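PDB 4HRO: small archaeal modifier protein 1 from Haloferax volcanii DS2, which is attached covalently through its C-terminal glycine to lysines of target proteins, as a ubiquitin-like modifier, and also carries sulfur for molybdenum cofactor biosynthesis. Local coordinates for residues A[6-12]-A[81-85]; A[21-25]-A[37-42]. The contacts are given in a common frame with arbitrary orientation. Residues are numbered along the deposited sequence.

Interaction 1. Residues A[6-12]-A[81-85]; sequences WKLFADL and LALFP
The first and last strands of the beta-grasp fold lie side by side here as its central parallel pair. The axes of extended strands 6-8 and 81-84 approach to 4.5 Å, with 23° between N-to-C directions, Trp-6 level with Leu-81 and Lys-7 with Ala-82. Two backbone hydrogen bonds flank Ala-82: Lys-7 N to Leu-81 O (2.8 Å) and Leu-83 N to Lys-7 O (2.9 Å). A CA-H...O contact accompanies each, Trp-6 CA to Leu-81 O (3.2 Å) and Ala-82 CA to Lys-7 O (3.4 Å). Apolar packing fills the face of the sheet that helix 31-41 covers. There Trp-6 (chi1 m, chi2 95°) lays its six-membered ring over Leu-81 CB, a CH-pi contact 3.6 Å from the centroid. The helix that follows brings Leu-12 CD1 3.7 Å from Leu-83 CG and 3.9 Å from Pro-85 CD. On the other face, beside Ala-82, Phe-9 and Phe-84, both chi1 m, form an offset stack: centroids 4.1 Å apart, planes at 11°, Phe-9 CD2 3.4 Å from Phe-84 CE1.

Interaction 2. Residues A[21-25]-A[37-42]; sequences VRVDV and ALVGAH
In this beta-grasp domain, helix 31-41 lies across the sheet, and here its C-terminal part meets the edge strand 20-25. Strand 21-25 is extended and helix 37-41 regular, with Ala-41 N hydrogen-bonded to Ala-37 O (3.0 Å); their axes approach to 8.6 Å, with 123° between N-to-C directions. No hydrogen bond joins the segments, so apolar shape does the work, burying 243 Å² in all. Val-21, Val-23 and Val-25 point toward the helix, while Arg-22 and Asp-24 point away. The nearest CA atoms, those of Val-23 and Ala-37, are 6.4 Å apart, where Ala-37 presents just a methyl. That methyl is a small bump received between two valines, its CB 4.1 Å from Val-23 CG1 and 3.9 Å from Val-25 CG1, both valines having chi1 m. Val-23 CG1 also presses against the helix backbone, 3.9 Å from Leu-38 N. Val-21, with chi1 t, is the most covered of the three valines (65 Å²) and fits against a hollow lined by Leu-38, Ala-41 and His-42. Leu-38 starts sideways, but its t,p rotamer swings CD1 to 3.7 Å from Val-21 CB, and its side chain reaches on to Trp-6 of strand 2-8. Ala-41 CB is 4.3 Å from Val-21 CG1. His-42, where the chain leaves helical geometry, forms the far end of the hollow with chi1 m, NE2 3.9 Å from Val-21 CG2.

In the fold
Both contacts build the same beta-grasp core. Interaction 1 is strand against strand at the middle of the sheet, held by backbone hydrogen bonds, with 600 Å² buried; interaction 2 is helix against an edge strand, smaller, without hydrogen bonds and mostly apolar. Each is partly buried: in interaction 1 the layer of Trp-6, Leu-8 and Leu-83 is internal and the phenylalanine stack lies on the other face, whereas interaction 2 grades from buried valines to exposed Ala-41. Strands 2-8 and 20-25 are neighbours, probably hydrogen-bonded from Val-21 N to Trp-6 O (2.9 Å). Leu-38 joins the two contacts, its CD2 3.7 Å from Leu-8 CD2 and 3.9 Å from Leu-83 CD2.

Interaction 1. Residues A[6-12]-A[81-85]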
ATOM      1  N   TRP A   6       4.608   5.012   0.759  1.00  5.94           N
ATOM      2  CA  TRP A   6       3.377   4.704   1.460  1.00  6.08           C
ATOM      3  C   TRP A   6       3.363   5.403   2.812  1.00  6.05           C
ATOM      4  O   TRP A   6       4.375   5.404   3.538  1.00  7.23           O
ATOM      5  CB  TRP A   6       3.277   3.199   1.718  1.00  5.98           C
ATOM      6  CG  TRP A   6       2.885   2.400   0.527  1.00  5.86           C
ATOM      7  CD1 TRP A   6       3.711   1.761  -0.346  1.00  5.72           C
ATOM      8  CD2 TRP A   6       1.554   2.157   0.077  1.00  5.73           C
ATOM      9  NE1 TRP A   6       2.970   1.123  -1.323  1.00  5.72           N
ATOM     10  CE2 TRP A   6       1.640   1.357  -1.081  1.00  5.16           C
ATOM     11  CE3 TRP A   6       0.288   2.555   0.528  1.00  6.19           C
ATOM     12  CZ2 TRP A   6       0.511   0.944  -1.788  1.00  5.74           C
ATOM     13  CZ3 TRP A   6      -0.828   2.144  -0.174  1.00  6.28           C
ATOM     14  CH2 TRP A   6      -0.709   1.352  -1.314  1.00  6.26           C
ATOM     15  N   LYS A   7       2.202   5.936   3.173  1.00  5.90           N
ATOM     16  CA  LYS A   7       1.891   6.294   4.545  1.00  6.31           C
ATOM     17  C   LYS A   7       0.936   5.282   5.127  1.00  6.03           C
ATOM     18  O   LYS A   7      -0.009   4.841   4.460  1.00  7.06           O
ATOM     19  CB  LYS A   7       1.292   7.691   4.621  1.00  6.36           C
ATOM     20  CG  LYS A   7       2.375   8.743   4.719  1.00  7.43           C
ATOM     21  CD  LYS A   7       1.804  10.113   4.920  1.00  7.96           C
ATOM     22  CE  LYS A   7       2.836  11.045   5.504  1.00  8.02           C
ATOM     23  NZ  LYS A   7       2.310  12.414   5.564  1.00  8.65           N
ATOM     24  N   LEU A   8       1.225   4.904   6.372  1.00  5.93           N
ATOM     25  CA  LEU A   8       0.460   3.913   7.117  1.00  6.25           C
ATOM     26  C   LEU A   8      -0.069   4.542   8.401  1.00  6.24           C
ATOM     27  O   LEU A   8       0.537   5.458   8.950  1.00  6.57           O
ATOM     28  CB  LEU A   8       1.365   2.745   7.510  1.00  6.99           C
ATOM     29  CG  LEU A   8       2.100   2.031   6.378  1.00  8.46           C
ATOM     30  CD1 LEU A   8       3.007   0.941   6.974  1.00 11.63           C
ATOM     31  CD2 LEU A   8       1.176   1.502   5.327  1.00 11.56           C
ATOM     32  N   PHE A   9      -1.179   3.998   8.899  1.00  6.55           N
ATOM     33  CA  PHE A   9      -1.911   4.565  10.022  1.00  6.72           C
ATOM     34  C   PHE A   9      -2.307   3.488  11.003  1.00  6.86           C
ATOM     35  O   PHE A   9      -2.510   2.322  10.637  1.00  7.88           O
ATOM     36  CB  PHE A   9      -3.127   5.351   9.509  1.00  7.00           C
ATOM     37  CG  PHE A   9      -2.728   6.469   8.613  1.00  5.95           C
ATOM     38  CD1 PHE A   9      -2.446   7.715   9.142  1.00  6.82           C
ATOM     39  CD2 PHE A   9      -2.526   6.256   7.273  1.00  6.71           C
ATOM     40  CE1 PHE A   9      -1.999   8.739   8.334  1.00  7.09           C
ATOM     41  CE2 PHE A   9      -2.076   7.280   6.455  1.00  7.34           C
ATOM     42  CZ  PHE A   9      -1.799   8.507   6.984  1.00  7.69           C
ATOM     43  N   ALA A  10      -2.402   3.903  12.263  1.00  6.94           N
ATOM     44  CA  ALA A  10      -2.921   3.085  13.343  1.00  7.76           C
ATOM     45  C   ALA A  10      -2.186   1.738  13.379  1.00  7.55           C
ATOM     46  O   ALA A  10      -0.953   1.695  13.397  1.00  7.58           O
ATOM     47  CB  ALA A  10      -4.464   2.937  13.235  1.00  8.98           C
ATOM     48  N   ASP A  11      -2.918   0.633  13.396  1.00  7.94           N
ATOM     49  CA  ASP A  11      -2.283  -0.672  13.544  1.00  9.13           C
ATOM     50  C   ASP A  11      -1.350  -1.036  12.389  1.00  8.90           C
ATOM     51  O   ASP A  11      -0.408  -1.818  12.567  1.00  9.76           O
ATOM     52  CB  ASP A  11      -3.351  -1.762  13.736  1.00 10.68           C
ATOM     53  CG  ASP A  11      -4.433  -1.765  12.656  1.00 14.89           C
ATOM     54  OD1 ASP A  11      -5.111  -0.727  12.447  1.00 18.35           O
ATOM     55  OD2 ASP A  11      -4.638  -2.838  12.051  1.00 22.27           O
ATOM     56  N   LEU A  12      -1.614  -0.518  11.198  1.00  7.73           N
ATOM     57  CA  LEU A  12      -0.729  -0.799  10.069  1.00  8.23           C
ATOM     58  C   LEU A  12       0.658  -0.174  10.281  1.00  7.95           C
ATOM     59  O   LEU A  12       1.681  -0.815  10.039  1.00  8.31           O
ATOM     60  CB  LEU A  12      -1.364  -0.315   8.767  1.00  8.22           C
ATOM     61  CG  LEU A  12      -2.754  -0.892   8.466  1.00  9.16           C
ATOM     62  CD1 LEU A  12      -3.323  -0.328   7.173  1.00 10.49           C
ATOM     63  CD2 LEU A  12      -2.732  -2.412   8.426  1.00 12.98           C
ATOM     64  N   LEU A  81       1.207   7.414  -1.664  1.00  5.35           N
ATOM     65  CA  LEU A  81       0.194   6.382  -1.482  1.00  5.24           C
ATOM     66  C   LEU A  81      -0.133   6.304  -0.007  1.00  5.51           C
ATOM     67  O   LEU A  81       0.745   6.481   0.836  1.00  5.96           O
ATOM     68  CB  LEU A  81       0.725   5.031  -1.997  1.00  5.49           C
ATOM     69  CG  LEU A  81       1.259   5.052  -3.440  1.00  6.14           C
ATOM     70  CD1 LEU A  81       1.785   3.662  -3.818  1.00  8.01           C
ATOM     71  CD2 LEU A  81       0.237   5.552  -4.436  1.00  8.51           C
ATOM     72  N   ALA A  82      -1.381   6.023   0.328  1.00  5.54           N
ATOM     73  CA  ALA A  82      -1.804   5.934   1.730  1.00  6.36           C
ATOM     74  C   ALA A  82      -2.665   4.707   1.935  1.00  6.10           C
ATOM     75  O   ALA A  82      -3.500   4.362   1.083  1.00  6.51           O
ATOM     76  CB  ALA A  82      -2.549   7.188   2.175  1.00  7.20           C
ATOM     77  N   LEU A  83      -2.481   4.062   3.078  1.00  6.09           N
ATOM     78  CA  LEU A  83      -3.194   2.860   3.429  1.00  6.38           C
ATOM     79  C   LEU A  83      -3.825   3.049   4.799  1.00  7.03           C
ATOM     80  O   LEU A  83      -3.111   3.128   5.822  1.00  7.09           O
ATOM     81  CB  LEU A  83      -2.226   1.681   3.448  1.00  7.19           C
ATOM     82  CG  LEU A  83      -2.833   0.286   3.526  1.00  7.92           C
ATOM     83  CD1 LEU A  83      -3.656  -0.017   2.302  1.00  9.23           C
ATOM     84  CD2 LEU A  83      -1.756  -0.771   3.684  1.00  9.02           C
ATOM     85  N   PHE A  84      -5.156   3.122   4.824  1.00  8.01           N
ATOM     86  CA  PHE A  84      -5.899   3.269   6.067  1.00  9.08           C
ATOM     87  C   PHE A  84      -6.655   1.994   6.360  1.00  9.20           C
ATOM     88  O   PHE A  84      -7.318   1.443   5.487  1.00  9.13           O
ATOM     89  CB  PHE A  84      -6.925   4.413   5.975  1.00  9.37           C
ATOM     90  CG  PHE A  84      -6.330   5.787   5.914  1.00  9.92           C
ATOM     91  CD1 PHE A  84      -6.069   6.480   7.073  1.00  8.39           C
ATOM     92  CD2 PHE A  84      -6.089   6.410   4.707  1.00 10.15           C
ATOM     93  CE1 PHE A  84      -5.551   7.755   7.037  1.00  9.63           C
ATOM     94  CE2 PHE A  84      -5.565   7.683   4.667  1.00 10.43           C
ATOM     95  CZ  PHE A  84      -5.303   8.353   5.834  1.00  9.77           C
ATOM     96  N   PRO A  85      -6.612   1.544   7.615  1.00  9.34           N
ATOM     97  CA  PRO A  85      -7.501   0.457   7.997  1.00 10.04           C
ATOM     98  C   PRO A  85      -8.974   0.907   7.966  1.00  9.86           C
ATOM     99  O   PRO A  85      -9.276   2.090   7.857  1.00 10.12           O
ATOM    100  CB  PRO A  85      -7.023   0.091   9.401  1.00 10.46           C
ATOM    101  CG  PRO A  85      -6.474   1.366   9.940  1.00 10.94           C
ATOM    102  CD  PRO A  85      -5.907   2.130   8.768  1.00  9.52           C
TER

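Interaction 2. Residues A[21-25]-A[37-42]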
ATOM      1  N   VAL A  21       6.881   4.358   4.406  1.00  6.37           N
ATOM      2  CA  VAL A  21       7.681   3.290   3.819  1.00  6.71           C
ATOM      3  C   VAL A  21       7.956   3.606   2.367  1.00  6.57           C
ATOM      4  O   VAL A  21       7.043   3.747   1.567  1.00  7.10           O
ATOM      5  CB  VAL A  21       6.986   1.908   3.897  1.00  6.99           C
ATOM      6  CG1 VAL A  21       7.836   0.851   3.220  1.00  8.32           C
ATOM      7  CG2 VAL A  21       6.700   1.511   5.329  1.00  8.55           C
ATOM      8  N   ARG A  22       9.235   3.698   2.022  1.00  7.29           N
ATOM      9  CA  ARG A  22       9.659   3.896   0.652  1.00  8.07           C
ATOM     10  C   ARG A  22       9.598   2.591  -0.124  1.00  7.54           C
ATOM     11  O   ARG A  22      10.015   1.546   0.387  1.00  9.11           O
ATOM     12  CB  ARG A  22      11.105   4.408   0.605  1.00  9.48           C
ATOM     13  CG  ARG A  22      11.359   5.691   1.345  1.00 11.53           C
ATOM     14  CD  ARG A  22      12.805   6.128   1.175  1.00 12.32           C
ATOM     15  NE  ARG A  22      13.120   7.258   2.038  1.00 13.96           N
ATOM     16  CZ  ARG A  22      14.333   7.789   2.180  1.00 15.37           C
ATOM     17  NH1 ARG A  22      15.371   7.300   1.510  1.00 17.36           N
ATOM     18  NH2 ARG A  22      14.498   8.815   3.000  1.00 16.55           N
ATOM     19  N   VAL A  23       9.121   2.666  -1.363  1.00  7.43           N
ATOM     20  CA  VAL A  23       9.168   1.530  -2.278  1.00  7.52           C
ATOM     21  C   VAL A  23       9.658   1.989  -3.648  1.00  7.88           C
ATOM     22  O   VAL A  23       9.625   3.170  -3.980  1.00  8.27           O
ATOM     23  CB  VAL A  23       7.795   0.777  -2.407  1.00  7.37           C
ATOM     24  CG1 VAL A  23       7.345   0.223  -1.056  1.00  8.15           C
ATOM     25  CG2 VAL A  23       6.706   1.658  -3.051  1.00  8.12           C
ATOM     26  N   ASP A  24      10.111   1.030  -4.448  1.00  8.85           N
ATOM     27  CA  ASP A  24      10.676   1.271  -5.788  1.00 10.02           C
ATOM     28  C   ASP A  24      10.098   0.174  -6.685  1.00  9.90           C
ATOM     29  O   ASP A  24      10.349  -1.012  -6.438  1.00 12.57           O
ATOM     30  CB  ASP A  24      12.212   1.202  -5.678  1.00 11.75           C
ATOM     31  CG  ASP A  24      12.947   1.339  -6.993  1.00 14.53           C
ATOM     32  OD1 ASP A  24      12.353   1.699  -8.022  1.00 18.19           O
ATOM     33  OD2 ASP A  24      14.171   1.079  -6.956  1.00 20.82           O
ATOM     34  N   VAL A  25       9.279   0.549  -7.655  1.00  9.23           N
ATOM     35  CA  VAL A  25       8.499  -0.427  -8.421  1.00  9.58           C
ATOM     36  C   VAL A  25       8.685  -0.255  -9.930  1.00  9.33           C
ATOM     37  O   VAL A  25       9.292   0.707 -10.388  1.00  9.69           O
ATOM     38  CB  VAL A  25       7.002  -0.332  -8.044  1.00  9.88           C
ATOM     39  CG1 VAL A  25       6.799  -0.667  -6.565  1.00 12.11           C
ATOM     40  CG2 VAL A  25       6.454   1.044  -8.363  1.00 11.03           C
ATOM     41  N   ALA A  37       4.658  -4.515  -2.918  1.00  5.98           N
ATOM     42  CA  ALA A  37       6.024  -4.092  -2.562  1.00  6.32           C
ATOM     43  C   ALA A  37       6.091  -3.657  -1.094  1.00  6.55           C
ATOM     44  O   ALA A  37       7.045  -3.992  -0.393  1.00  6.99           O
ATOM     45  CB  ALA A  37       6.502  -2.983  -3.492  1.00  7.33           C
ATOM     46  N   LEU A  38       5.075  -2.936  -0.625  1.00  5.83           N
ATOM     47  CA  LEU A  38       4.997  -2.555   0.780  1.00  6.28           C
ATOM     48  C   LEU A  38       4.975  -3.790   1.678  1.00  5.92           C
ATOM     49  O   LEU A  38       5.682  -3.868   2.676  1.00  5.96           O
ATOM     50  CB  LEU A  38       3.746  -1.715   1.015  1.00  6.28           C
ATOM     51  CG  LEU A  38       3.343  -1.491   2.471  1.00  7.15           C
ATOM     52  CD1 LEU A  38       4.383  -0.703   3.252  1.00  9.50           C
ATOM     53  CD2 LEU A  38       2.009  -0.779   2.520  1.00  8.69           C
ATOM     54  N   VAL A  39       4.131  -4.759   1.355  1.00  5.90           N
ATOM     55  CA  VAL A  39       4.019  -5.952   2.165  1.00  6.44           C
ATOM     56  C   VAL A  39       5.319  -6.769   2.093  1.00  6.37           C
ATOM     57  O   VAL A  39       5.752  -7.316   3.103  1.00  6.85           O
ATOM     58  CB  VAL A  39       2.753  -6.767   1.796  1.00  6.59           C
ATOM     59  CG1 VAL A  39       2.700  -8.071   2.577  1.00  7.52           C
ATOM     60  CG2 VAL A  39       1.490  -5.929   2.050  1.00  7.46           C
ATOM     61  N   GLY A  40       5.964  -6.817   0.939  1.00  6.56           N
ATOM     62  CA  GLY A  40       7.273  -7.463   0.857  1.00  7.34           C
ATOM     63  C   GLY A  40       8.293  -6.818   1.789  1.00  7.24           C
ATOM     64  O   GLY A  40       9.117  -7.515   2.404  1.00  8.71           O
ATOM     65  N   ALA A  41       8.247  -5.499   1.917  1.00  7.46           N
ATOM     66  CA  ALA A  41       9.137  -4.763   2.814  1.00  8.31           C
ATOM     67  C   ALA A  41       8.829  -5.073   4.280  1.00  7.94           C
ATOM     68  O   ALA A  41       9.736  -5.060   5.119  1.00  8.84           O
ATOM     69  CB  ALA A  41       9.031  -3.265   2.534  1.00  9.50           C
ATOM     70  N   HIS A  42       7.566  -5.350   4.598  1.00  7.24           N
ATOM     71  CA  HIS A  42       7.128  -5.614   5.975  1.00  7.97           C
ATOM     72  C   HIS A  42       6.091  -6.719   5.959  1.00  7.17           C
ATOM     73  O   HIS A  42       4.894  -6.455   6.052  1.00  7.05           O
ATOM     74  CB  HIS A  42       6.566  -4.346   6.614  1.00  8.78           C
ATOM     75  CG  HIS A  42       7.570  -3.248   6.691  1.00 10.47           C
ATOM     76  ND1 HIS A  42       8.525  -3.181   7.679  1.00 13.06           N
ATOM     77  CD2 HIS A  42       7.820  -2.219   5.849  1.00 10.94           C
ATOM     78  CE1 HIS A  42       9.300  -2.130   7.456  1.00 12.25           C
ATOM     79  NE2 HIS A  42       8.899  -1.533   6.351  1.00 13.30           N
TER